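Local coordinates for Rab GTPase binding effector protein 1 (PDB 1TU3) that acts as an effector of Rab GTPases, and forms a helical dimer through which it probably recognises the active GTPase, at residues 46-51 against 63-68. Sequence-based numbering, arbitrary orientation.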
loop_
_atom_site.group_PDB
_atom_site.type_symbol
_atom_site.label_atom_id
_atom_site.label_comp_id
_atom_site.label_asym_id
_atom_site.label_seq_id
_atom_site.Cartn_x
_atom_site.Cartn_y
_atom_site.Cartn_z
ATOM N N GLN G 46 5.051 4.366 -1.262
ATOM C CA GLN G 46 4.919 5.790 -1.537
ATOM C C GLN G 46 6.265 6.549 -1.503
ATOM O O GLN G 46 6.531 7.371 -2.380
ATOM C CB GLN G 46 3.916 6.424 -0.561
ATOM C CG GLN G 46 2.493 5.967 -0.827
ATOM C CD GLN G 46 1.531 6.220 0.322
ATOM O OE1 GLN G 46 1.911 6.154 1.511
ATOM N NE2 GLN G 46 0.285 6.496 -0.015
ATOM N N VAL G 47 7.096 6.280 -0.497
ATOM C CA VAL G 47 8.430 6.867 -0.444
ATOM C C VAL G 47 9.192 6.533 -1.731
ATOM O O VAL G 47 9.864 7.389 -2.304
ATOM C CB VAL G 47 9.240 6.359 0.782
ATOM C CG1 VAL G 47 10.741 6.778 0.674
ATOM C CG2 VAL G 47 8.636 6.949 2.050
ATOM N N GLN G 48 9.029 5.303 -2.210
ATOM C CA GLN G 48 9.681 4.877 -3.442
ATOM C C GLN G 48 9.101 5.546 -4.697
ATOM O O GLN G 48 9.853 5.920 -5.598
ATOM C CB GLN G 48 9.619 3.355 -3.562
ATOM C CG GLN G 48 10.809 2.738 -4.278
ATOM C CD GLN G 48 10.876 1.222 -4.114
ATOM O OE1 GLN G 48 10.739 0.703 -3.005
ATOM N NE2 GLN G 48 11.098 0.509 -5.212
ATOM N N LEU G 49 7.784 5.724 -4.772
ATOM C CA LEU G 49 7.225 6.419 -5.938
ATOM C C LEU G 49 7.683 7.873 -5.965
ATOM O O LEU G 49 7.815 8.479 -7.022
ATOM C CB LEU G 49 5.691 6.406 -5.940
ATOM C CG LEU G 49 5.060 5.129 -6.465
ATOM C CD1 LEU G 49 3.559 5.262 -6.339
ATOM C CD2 LEU G 49 5.460 4.886 -7.901
ATOM N N GLU G 50 7.894 8.435 -4.788
ATOM C CA GLU G 50 8.229 9.829 -4.691
ATOM C C GLU G 50 9.704 9.981 -5.064
ATOM O O GLU G 50 10.038 10.799 -5.898
ATOM C CB GLU G 50 7.954 10.329 -3.256
ATOM C CG GLU G 50 8.398 11.763 -2.985
ATOM C CD GLU G 50 7.904 12.756 -4.037
ATOM O OE1 GLU G 50 6.820 12.527 -4.635
ATOM O OE2 GLU G 50 8.604 13.769 -4.253
ATOM N N ARG G 51 10.574 9.166 -4.473
ATOM C CA ARG G 51 11.955 9.096 -4.936
ATOM C C ARG G 51 12.018 9.052 -6.466
ATOM O O ARG G 51 12.700 9.858 -7.085
ATOM C CB ARG G 51 12.652 7.867 -4.383
ATOM C CG ARG G 51 13.145 8.001 -2.963
ATOM C CD ARG G 51 14.225 6.949 -2.694
ATOM N NE ARG G 51 13.667 5.643 -2.367
ATOM C CZ ARG G 51 14.343 4.499 -2.433
ATOM N NH1 ARG G 51 15.611 4.505 -2.826
ATOM N NH2 ARG G 51 13.754 3.354 -2.092
ATOM N N ALA G 63 17.731 2.015 -10.106
ATOM C CA ALA G 63 18.367 1.753 -8.818
ATOM C C ALA G 63 17.330 1.834 -7.705
ATOM O O ALA G 63 17.302 0.990 -6.812
ATOM C CB ALA G 63 19.489 2.758 -8.557
ATOM N N ILE G 64 16.484 2.859 -7.761
ATOM C CA ILE G 64 15.399 3.000 -6.800
ATOM C C ILE G 64 14.504 1.757 -6.843
ATOM O O ILE G 64 14.147 1.211 -5.806
ATOM C CB ILE G 64 14.535 4.244 -7.105
ATOM C CG1 ILE G 64 15.389 5.508 -6.909
ATOM C CG2 ILE G 64 13.263 4.244 -6.218
ATOM C CD1 ILE G 64 14.749 6.793 -7.404
ATOM N N LEU G 65 14.157 1.313 -8.050
ATOM C CA LEU G 65 13.263 0.178 -8.193
ATOM C C LEU G 65 13.921 -1.090 -7.680
ATOM O O LEU G 65 13.260 -2.115 -7.513
ATOM C CB LEU G 65 12.842 0.001 -9.657
ATOM C CG LEU G 65 11.715 0.911 -10.179
ATOM C CD1 LEU G 65 11.590 0.762 -11.665
ATOM C CD2 LEU G 65 10.398 0.571 -9.524
ATOM N N ASN G 66 15.224 -1.017 -7.419
ATOM C CA ASN G 66 15.975 -2.201 -7.022
ATOM C C ASN G 66 16.418 -2.157 -5.582
ATOM O O ASN G 66 17.087 -3.064 -5.106
ATOM C CB ASN G 66 17.190 -2.375 -7.920
ATOM C CG ASN G 66 16.929 -3.322 -9.059
ATOM O OD1 ASN G 66 16.809 -4.536 -8.858
ATOM N ND2 ASN G 66 16.827 -2.778 -10.270
ATOM N N ASP G 67 16.048 -1.097 -4.881
ATOM C CA ASP G 67 16.443 -0.972 -3.493
ATOM C C ASP G 67 15.794 -2.035 -2.615
ATOM O O ASP G 67 15.473 -3.134 -3.085
ATOM C CB ASP G 67 16.096 0.415 -2.973
ATOM C CG ASP G 67 17.279 1.078 -2.307
ATOM O OD1 ASP G 67 17.951 0.381 -1.519
ATOM O OD2 ASP G 67 17.536 2.277 -2.572
ATOM N N THR G 68 15.612 -1.715 -1.336
ATOM C CA THR G 68 14.984 -2.646 -0.402
ATOM C C THR G 68 13.647 -2.116 0.118
ATOM O O THR G 68 13.340 -0.926 -0.009
ATOM C CB THR G 68 15.913 -2.956 0.805
ATOM O OG1 THR G 68 16.256 -1.740 1.481
ATOM C CG2 THR G 68 17.189 -3.650 0.328
#
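Ile64 carries the apolar part of this contact. Its CB points at helix 20-54; both of its branches reach Arg51, and CG2 touches Gln48 as well. Ile64 CG2, anti to the backbone N, lies 3.5 Å from CG of Gln48. The same methyl sits over the centre of the guanidinium of Arg51, 3.9 Å above that plane. Ile64 CD1, at the end of the other branch, reaches the backbone at Arg51 and lies 3.8 Å from Arg51 CB. Ile64 also touches Ile52, one residue further along the long helix.

The arrangement is a helical hairpin. The short helix 58-64 folds back along the end of helix 20-54, and a type I beta turn from Ile64 to Asp67 follows. In the dimer, Leu49 meets Leu49 of the second subunit, and Leu65 packs on that same Leu49 of the neighbouring chain. The other protein of the complex lies against Gln46, Val47 and Glu50.

One salt bridge ties the helix to the turn. Arg51 bends at chi3 (-82°), and its NH1 donates to OD2 of Asp67 over 3.0 Å. The bond is fairly straight, at 161° on the hydrogen. OD2 lies close to the guanidinium plane, but NH1 stands above the carboxylate plane. The other oxygen, OD1, takes a weak bond from the backbone N of Thr68.

Gln48 extends beyond CG past Ile64. Gln48 NE2 comes within 3.2 Å of Ile64 O, but the angle is too poor for a hydrogen bond. Its OE1 instead accepts a hydrogen bond from NZ of Lys69.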